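Local coordinates for protein KLLA0E08119p (Kluyveromyces lactis, PDB 3VA7) that is the biotin-carrying urea carboxylase, here without its hydrolase part, and probably makes urea-1-carboxylate from urea, hydrogencarbonate and ATP, at residues P818-K830 and K837-L849. Numbering follows the deposited sequence.
Sequences PKYENPILAVLPK and KVTYRQAGDRYIL. With NA (sodium ion), chain K.
Between Ile824 and Ala826 the antiparallel pairing slips by one residue: Ile824 lies beside Arg841, yet Ala826 lies beside Tyr840, so Leu825 is the extra residue of a beta bulge. The bulge keeps its hydrogen bonds, since Leu825 N gives a bond to Tyr840 O (2.7 Å) and Tyr840 N answers to Ala826 O. Leu825 itself is tipped toward strand 838-842, where its CD1 rests 3.9 Å from Gln842 CB and also meets Ile848 CD1. Beyond the bulge, Leu828 and Val838 exchange a pair of backbone bonds and lie side by side on one face. A first torsion that puts CG anti to the carbonyl carbon (chi1 -58°) sets CG of Leu828 against Val838 and at the ring edge of Tyr840, CG to CE1 3.9 Å. The pair illustrates how a hairpin can supply the edge of a sheet: strand 824-828 forms the outermost strand of a five-stranded antiparallel sheet in the carboxyltransferase part, and helix 901-912 packs on Tyr840. On the face of Thr839 and Arg841, Ile824 CG1 lies over one face of the guanidinium, 3.7 Å from Arg841 NH2, while CG2 touches Thr839 CG2. The guanidinium is held by salt bridges to Asp676 and Glu851, and its NE by Pro671 O. Cutting Ile824 back to an alanine takes away CG1, CG2 and CD1, which is likely to cost the guanidinium its apolar neighbour on that face and leave Thr839 CG2 without its methyl partner. At the open end of the hairpin, Gln842 NE2 makes only a weak bond to Glu821 OE1 (3.5 Å); its stronger tie is to Cys669 O, and Gln901 holds OE1. Within the type I turn from Gly844 to Tyr847, Asp845 OD2 binds sodium at 2.0 Å, an ion shared with Glu764.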
ATOM      1  N   PRO A 818       8.362 -43.934  -7.492  1.00 46.15           N
ATOM      2  CA  PRO A 818       7.443 -45.061  -7.213  1.00 46.33           C
ATOM      3  C   PRO A 818       6.679 -44.914  -5.909  1.00 46.24           C
ATOM      4  O   PRO A 818       5.534 -45.351  -5.805  1.00 46.44           O
ATOM      5  CB  PRO A 818       8.387 -46.289  -7.119  1.00 46.45           C
ATOM      6  CG  PRO A 818       9.813 -45.742  -7.177  1.00 46.17           C
ATOM      7  CD  PRO A 818       9.707 -44.412  -7.870  1.00 46.35           C
ATOM      8  N   LYS A 819       7.329 -44.311  -4.917  1.00 45.98           N
ATOM      9  CA  LYS A 819       6.772 -44.130  -3.572  1.00 45.08           C
ATOM     10  C   LYS A 819       7.369 -42.853  -2.931  1.00 43.87           C
ATOM     11  O   LYS A 819       8.485 -42.449  -3.220  1.00 43.41           O
ATOM     12  CB  LYS A 819       7.121 -45.359  -2.737  1.00 45.10           C
ATOM     13  CG  LYS A 819       6.736 -45.291  -1.275  1.00 48.93           C
ATOM     14  CD  LYS A 819       6.916 -46.647  -0.591  1.00 55.95           C
ATOM     15  CE  LYS A 819       5.878 -46.861   0.532  1.00 58.93           C
ATOM     16  NZ  LYS A 819       6.332 -46.367   1.867  1.00 61.17           N
ATOM     17  N   TYR A 820       6.635 -42.217  -2.039  1.00 43.00           N
ATOM     18  CA  TYR A 820       7.190 -41.059  -1.336  1.00 41.46           C
ATOM     19  C   TYR A 820       8.505 -41.484  -0.712  1.00 41.06           C
ATOM     20  O   TYR A 820       8.657 -42.631  -0.288  1.00 41.07           O
ATOM     21  CB  TYR A 820       6.230 -40.543  -0.247  1.00 40.32           C
ATOM     22  CG  TYR A 820       5.922 -41.570   0.777  1.00 35.85           C
ATOM     23  CD1 TYR A 820       6.765 -41.774   1.862  1.00 34.78           C
ATOM     24  CD2 TYR A 820       4.768 -42.347   0.674  1.00 37.37           C
ATOM     25  CE1 TYR A 820       6.462 -42.762   2.854  1.00 35.58           C
ATOM     26  CE2 TYR A 820       4.447 -43.329   1.637  1.00 35.85           C
ATOM     27  CZ  TYR A 820       5.298 -43.522   2.719  1.00 36.11           C
ATOM     28  OH  TYR A 820       4.976 -44.496   3.633  1.00 39.29           O
ATOM     29  N   GLU A 821       9.440 -40.553  -0.642  1.00 39.69           N
ATOM     30  CA  GLU A 821      10.695 -40.833  -0.032  1.00 39.09           C
ATOM     31  C   GLU A 821      10.788 -40.121   1.329  1.00 39.57           C
ATOM     32  O   GLU A 821       9.911 -39.321   1.686  1.00 40.59           O
ATOM     33  CB  GLU A 821      11.805 -40.417  -0.971  1.00 38.12           C
ATOM     34  CG  GLU A 821      11.942 -38.929  -1.111  1.00 38.54           C
ATOM     35  CD  GLU A 821      12.964 -38.517  -2.152  1.00 41.70           C
ATOM     36  OE1 GLU A 821      12.997 -37.303  -2.468  1.00 39.46           O
ATOM     37  OE2 GLU A 821      13.724 -39.395  -2.676  1.00 43.70           O
ATOM     38  N   ASN A 822      11.860 -40.414   2.072  1.00 38.75           N
ATOM     39  CA  ASN A 822      12.138 -39.831   3.368  1.00 37.31           C
ATOM     40  C   ASN A 822      12.662 -38.397   3.269  1.00 36.60           C
ATOM     41  O   ASN A 822      13.669 -38.164   2.633  1.00 37.33           O
ATOM     42  CB  ASN A 822      13.171 -40.706   4.039  1.00 37.34           C
ATOM     43  CG  ASN A 822      13.387 -40.345   5.450  1.00 37.23           C
ATOM     44  OD1 ASN A 822      13.461 -39.175   5.792  1.00 38.58           O
ATOM     45  ND2 ASN A 822      13.489 -41.341   6.294  1.00 36.66           N
ATOM     46  N   PRO A 823      11.997 -37.424   3.911  1.00 35.48           N
ATOM     47  CA  PRO A 823      12.441 -36.041   3.731  1.00 33.97           C
ATOM     48  C   PRO A 823      13.681 -35.702   4.546  1.00 34.23           C
ATOM     49  O   PRO A 823      14.287 -34.610   4.364  1.00 33.98           O
ATOM     50  CB  PRO A 823      11.275 -35.230   4.261  1.00 33.74           C
ATOM     51  CG  PRO A 823      10.575 -36.133   5.255  1.00 34.79           C
ATOM     52  CD  PRO A 823      10.882 -37.557   4.872  1.00 35.09           C
ATOM     53  N   ILE A 824      14.042 -36.595   5.469  1.00 33.87           N
ATOM     54  CA  ILE A 824      15.193 -36.344   6.349  1.00 33.95           C
ATOM     55  C   ILE A 824      16.512 -36.661   5.653  1.00 33.22           C
ATOM     56  O   ILE A 824      16.841 -37.802   5.413  1.00 32.82           O
ATOM     57  CB  ILE A 824      15.079 -37.080   7.698  1.00 33.84           C
ATOM     58  CG1 ILE A 824      13.837 -36.590   8.412  1.00 33.91           C
ATOM     59  CG2 ILE A 824      16.356 -36.851   8.558  1.00 32.68           C
ATOM     60  CD1 ILE A 824      13.356 -37.588   9.432  1.00 38.97           C
ATOM     61  N   LEU A 825      17.251 -35.613   5.346  1.00 33.28           N
ATOM     62  CA  LEU A 825      18.419 -35.711   4.513  1.00 33.32           C
ATOM     63  C   LEU A 825      19.643 -36.136   5.308  1.00 33.62           C
ATOM     64  O   LEU A 825      20.460 -36.856   4.779  1.00 34.95           O
ATOM     65  CB  LEU A 825      18.670 -34.392   3.803  1.00 33.43           C
ATOM     66  CG  LEU A 825      17.703 -33.981   2.681  1.00 33.02           C
ATOM     67  CD1 LEU A 825      17.911 -32.569   2.266  1.00 30.28           C
ATOM     68  CD2 LEU A 825      17.879 -34.872   1.505  1.00 31.77           C
ATOM     69  N   ALA A 826      19.757 -35.716   6.566  1.00 32.84           N
ATOM     70  CA  ALA A 826      20.816 -36.171   7.470  1.00 32.36           C
ATOM     71  C   ALA A 826      20.537 -35.698   8.874  1.00 32.51           C
ATOM     72  O   ALA A 826      19.942 -34.638   9.055  1.00 32.93           O
ATOM     73  CB  ALA A 826      22.161 -35.667   7.050  1.00 31.11           C
ATOM     74  N   VAL A 827      21.010 -36.470   9.861  1.00 32.59           N
ATOM     75  CA  VAL A 827      20.919 -36.095  11.255  1.00 32.25           C
ATOM     76  C   VAL A 827      22.305 -36.047  11.875  1.00 32.90           C
ATOM     77  O   VAL A 827      22.987 -37.081  11.889  1.00 33.14           O
ATOM     78  CB  VAL A 827      20.121 -37.133  12.075  1.00 32.39           C
ATOM     79  CG1 VAL A 827      20.057 -36.715  13.610  1.00 30.90           C
ATOM     80  CG2 VAL A 827      18.753 -37.402  11.474  1.00 31.87           C
ATOM     81  N   LEU A 828      22.710 -34.890  12.409  1.00 32.46           N
ATOM     82  CA  LEU A 828      23.899 -34.828  13.272  1.00 32.51           C
ATOM     83  C   LEU A 828      23.519 -35.056  14.713  1.00 34.18           C
ATOM     84  O   LEU A 828      22.610 -34.419  15.204  1.00 34.64           O
ATOM     85  CB  LEU A 828      24.558 -33.463  13.174  1.00 31.30           C
ATOM     86  CG  LEU A 828      25.011 -32.984  11.795  1.00 30.21           C
ATOM     87  CD1 LEU A 828      25.909 -31.749  11.909  1.00 26.29           C
ATOM     88  CD2 LEU A 828      25.688 -34.111  10.954  1.00 26.23           C
ATOM     89  N   PRO A 829      24.221 -35.952  15.426  1.00 36.29           N
ATOM     90  CA  PRO A 829      23.842 -36.247  16.835  1.00 36.53           C
ATOM     91  C   PRO A 829      24.204 -35.108  17.726  1.00 37.44           C
ATOM     92  O   PRO A 829      25.041 -34.297  17.362  1.00 37.68           O
ATOM     93  CB  PRO A 829      24.733 -37.425  17.185  1.00 36.45           C
ATOM     94  CG  PRO A 829      25.981 -37.186  16.356  1.00 35.55           C
ATOM     95  CD  PRO A 829      25.426 -36.711  15.023  1.00 36.27           C
ATOM     96  N   LYS A 830      23.565 -35.045  18.885  1.00 39.92           N
ATOM     97  CA  LYS A 830      23.843 -34.028  19.906  1.00 41.79           C
ATOM     98  C   LYS A 830      25.225 -34.235  20.439  1.00 42.70           C
ATOM     99  O   LYS A 830      25.620 -35.349  20.672  1.00 43.38           O
ATOM    100  CB  LYS A 830      22.841 -34.140  21.063  1.00 42.44           C
ATOM    101  CG  LYS A 830      22.939 -32.980  22.107  1.00 44.29           C
ATOM    102  CD  LYS A 830      22.111 -33.240  23.355  1.00 43.90           C
ATOM    103  CE  LYS A 830      22.604 -32.381  24.491  1.00 45.33           C
ATOM    104  NZ  LYS A 830      21.833 -32.661  25.763  1.00 45.05           N
ATOM    105  N   LYS A 837      21.636 -31.548  18.414  1.00 33.82           N
ATOM    106  CA  LYS A 837      21.419 -32.310  17.242  1.00 32.97           C
ATOM    107  C   LYS A 837      20.868 -31.400  16.133  1.00 32.07           C
ATOM    108  O   LYS A 837      20.254 -30.356  16.389  1.00 30.94           O
ATOM    109  CB  LYS A 837      20.542 -33.518  17.608  1.00 32.92           C
ATOM    110  CG  LYS A 837      19.274 -33.731  16.855  1.00 34.59           C
ATOM    111  CD  LYS A 837      18.323 -34.490  17.751  1.00 37.02           C
ATOM    112  CE  LYS A 837      17.074 -34.869  17.036  1.00 40.26           C
ATOM    113  NZ  LYS A 837      17.373 -36.181  16.460  1.00 43.30           N
ATOM    114  N   VAL A 838      21.193 -31.786  14.910  1.00 30.65           N
ATOM    115  CA  VAL A 838      20.850 -31.056  13.755  1.00 29.24           C
ATOM    116  C   VAL A 838      20.146 -32.012  12.845  1.00 29.98           C
ATOM    117  O   VAL A 838      20.613 -33.153  12.623  1.00 30.36           O
ATOM    118  CB  VAL A 838      22.057 -30.506  13.068  1.00 29.43           C
ATOM    119  CG1 VAL A 838      21.597 -29.546  11.961  1.00 28.57           C
ATOM    120  CG2 VAL A 838      22.996 -29.765  14.089  1.00 26.66           C
ATOM    121  N   THR A 839      18.981 -31.558  12.366  1.00 29.89           N
ATOM    122  CA  THR A 839      18.177 -32.310  11.421  1.00 29.32           C
ATOM    123  C   THR A 839      17.972 -31.474  10.177  1.00 29.19           C
ATOM    124  O   THR A 839      17.490 -30.360  10.257  1.00 30.11           O
ATOM    125  CB  THR A 839      16.861 -32.697  12.042  1.00 29.29           C
ATOM    126  OG1 THR A 839      17.152 -33.243  13.332  1.00 30.20           O
ATOM    127  CG2 THR A 839      16.113 -33.744  11.188  1.00 26.74           C
ATOM    128  N   TYR A 840      18.370 -32.040   9.045  1.00 28.52           N
ATOM    129  CA  TYR A 840      18.314 -31.414   7.762  1.00 27.85           C
ATOM    130  C   TYR A 840      17.146 -32.034   6.997  1.00 27.95           C
ATOM    131  O   TYR A 840      17.125 -33.266   6.770  1.00 28.62           O
ATOM    132  CB  TYR A 840      19.644 -31.635   7.037  1.00 27.71           C
ATOM    133  CG  TYR A 840      20.844 -30.959   7.713  1.00 29.58           C
ATOM    134  CD1 TYR A 840      21.659 -31.642   8.649  1.00 26.50           C
ATOM    135  CD2 TYR A 840      21.163 -29.639   7.415  1.00 27.47           C
ATOM    136  CE1 TYR A 840      22.753 -30.996   9.254  1.00 25.03           C
ATOM    137  CE2 TYR A 840      22.267 -29.007   7.993  1.00 27.47           C
ATOM    138  CZ  TYR A 840      23.052 -29.679   8.923  1.00 27.73           C
ATOM    139  OH  TYR A 840      24.131 -28.970   9.484  1.00 27.69           O
ATOM    140  N   ARG A 841      16.154 -31.200   6.642  1.00 26.67           N
ATOM    141  CA  ARG A 841      14.987 -31.684   5.904  1.00 25.74           C
ATOM    142  C   ARG A 841      14.854 -31.017   4.538  1.00 25.46           C
ATOM    143  O   ARG A 841      15.102 -29.810   4.359  1.00 24.29           O
ATOM    144  CB  ARG A 841      13.672 -31.559   6.685  1.00 24.71           C
ATOM    145  CG  ARG A 841      13.797 -31.823   8.138  1.00 25.64           C
ATOM    146  CD  ARG A 841      12.527 -31.570   8.942  1.00 23.59           C
ATOM    147  NE  ARG A 841      11.831 -32.822   9.018  1.00 26.18           N
ATOM    148  CZ  ARG A 841      11.742 -33.517  10.121  1.00 29.30           C
ATOM    149  NH1 ARG A 841      12.290 -33.049  11.231  1.00 27.93           N
ATOM    150  NH2 ARG A 841      11.098 -34.670  10.102  1.00 34.75           N
ATOM    151  N   GLN A 842      14.530 -31.854   3.571  1.00 24.73           N
ATOM    152  CA  GLN A 842      14.313 -31.386   2.266  1.00 26.16           C
ATOM    153  C   GLN A 842      13.007 -30.598   2.301  1.00 25.96           C
ATOM    154  O   GLN A 842      11.995 -31.113   2.765  1.00 26.48           O
ATOM    155  CB  GLN A 842      14.136 -32.612   1.381  1.00 27.08           C
ATOM    156  CG  GLN A 842      13.634 -32.303  -0.015  1.00 29.17           C
ATOM    157  CD  GLN A 842      13.585 -33.559  -0.862  1.00 33.32           C
ATOM    158  OE1 GLN A 842      14.314 -33.695  -1.857  1.00 31.98           O
ATOM    159  NE2 GLN A 842      12.740 -34.497  -0.453  1.00 32.09           N
ATOM    160  N   ALA A 843      13.006 -29.384   1.775  1.00 25.59           N
ATOM    161  CA  ALA A 843      11.814 -28.534   1.862  1.00 25.18           C
ATOM    162  C   ALA A 843      11.562 -27.793   0.573  1.00 24.24           C
ATOM    163  O   ALA A 843      11.674 -26.564   0.510  1.00 23.83           O
ATOM    164  CB  ALA A 843      11.948 -27.542   3.045  1.00 25.64           C
ATOM    165  N   GLY A 844      11.233 -28.544  -0.451  1.00 23.59           N
ATOM    166  CA  GLY A 844      11.044 -27.969  -1.759  1.00 25.56           C
ATOM    167  C   GLY A 844      12.280 -28.057  -2.626  1.00 26.12           C
ATOM    168  O   GLY A 844      13.391 -28.144  -2.168  1.00 26.84           O
ATOM    169  N   ASP A 845      12.032 -28.120  -3.905  1.00 27.52           N
ATOM    170  CA  ASP A 845      12.964 -27.876  -4.994  1.00 27.77           C
ATOM    171  C   ASP A 845      14.101 -26.805  -4.637  1.00 26.91           C
ATOM    172  O   ASP A 845      15.196 -26.825  -5.192  1.00 25.68           O
ATOM    173  CB  ASP A 845      11.961 -27.384  -6.091  1.00 27.47           C
ATOM    174  CG  ASP A 845      12.572 -27.228  -7.403  1.00 34.36           C
ATOM    175  OD1 ASP A 845      12.286 -28.047  -8.258  1.00 43.67           O
ATOM    176  OD2 ASP A 845      13.344 -26.266  -7.670  1.00 43.44           O
ATOM    177  N   ARG A 846      13.795 -25.845  -3.749  1.00 25.76           N
ATOM    178  CA  ARG A 846      14.603 -24.614  -3.572  1.00 25.35           C
ATOM    179  C   ARG A 846      15.193 -24.411  -2.166  1.00 25.10           C
ATOM    180  O   ARG A 846      15.825 -23.376  -1.896  1.00 24.89           O
ATOM    181  CB  ARG A 846      13.770 -23.350  -3.863  1.00 25.13           C
ATOM    182  CG  ARG A 846      13.676 -22.945  -5.322  1.00 26.09           C
ATOM    183  CD  ARG A 846      12.698 -21.850  -5.550  1.00 23.54           C
ATOM    184  NE  ARG A 846      11.338 -22.343  -5.342  1.00 27.65           N
ATOM    185  CZ  ARG A 846      10.237 -21.594  -5.482  1.00 27.34           C
ATOM    186  NH1 ARG A 846      10.333 -20.311  -5.843  1.00 23.20           N
ATOM    187  NH2 ARG A 846       9.046 -22.152  -5.319  1.00 24.44           N
ATOM    188  N   TYR A 847      14.996 -25.361  -1.259  1.00 23.63           N
ATOM    189  CA  TYR A 847      15.438 -25.088   0.083  1.00 23.13           C
ATOM    190  C   TYR A 847      15.658 -26.327   0.863  1.00 22.69           C
ATOM    191  O   TYR A 847      14.998 -27.364   0.629  1.00 21.38           O
ATOM    192  CB  TYR A 847      14.338 -24.426   0.912  1.00 24.61           C
ATOM    193  CG  TYR A 847      13.417 -23.415   0.307  1.00 24.04           C
ATOM    194  CD1 TYR A 847      12.377 -23.791  -0.597  1.00 20.86           C
ATOM    195  CD2 TYR A 847      13.531 -22.093   0.709  1.00 23.27           C
ATOM    196  CE1 TYR A 847      11.523 -22.858  -1.099  1.00 21.06           C
ATOM    197  CE2 TYR A 847      12.663 -21.140   0.243  1.00 26.42           C
ATOM    198  CZ  TYR A 847      11.656 -21.516  -0.637  1.00 26.56           C
ATOM    199  OH  TYR A 847      10.863 -20.492  -1.043  1.00 28.48           O
ATOM    200  N   ILE A 848      16.510 -26.152   1.867  1.00 21.45           N
ATOM    201  CA  ILE A 848      16.776 -27.159   2.867  1.00 21.51           C
ATOM    202  C   ILE A 848      16.429 -26.499   4.194  1.00 22.24           C
ATOM    203  O   ILE A 848      16.865 -25.391   4.474  1.00 21.43           O
ATOM    204  CB  ILE A 848      18.300 -27.574   2.867  1.00 21.29           C
ATOM    205  CG1 ILE A 848      18.705 -28.307   1.542  1.00 22.60           C
ATOM    206  CG2 ILE A 848      18.655 -28.374   4.081  1.00 16.31           C
ATOM    207  CD1 ILE A 848      20.171 -29.013   1.586  1.00 18.10           C
ATOM    208  N   LEU A 849      15.615 -27.168   4.994  1.00 23.01           N
ATOM    209  CA  LEU A 849      15.308 -26.690   6.309  1.00 24.22           C
ATOM    210  C   LEU A 849      16.282 -27.282   7.344  1.00 24.74           C
ATOM    211  O   LEU A 849      16.379 -28.510   7.449  1.00 25.44           O
ATOM    212  CB  LEU A 849      13.861 -27.084   6.613  1.00 24.28           C
ATOM    213  CG  LEU A 849      13.271 -26.647   7.973  1.00 26.40           C
ATOM    214  CD1 LEU A 849      13.077 -25.145   8.048  1.00 21.78           C
ATOM    215  CD2 LEU A 849      11.945 -27.383   8.281  1.00 25.87           C
TER
HETATM  216 NA    NA K1910      14.307 -24.969  -8.934  1.00 62.09          NA
HETATM  217  O   HOH W   1      15.186 -22.203  -9.389  1.00 46.00           O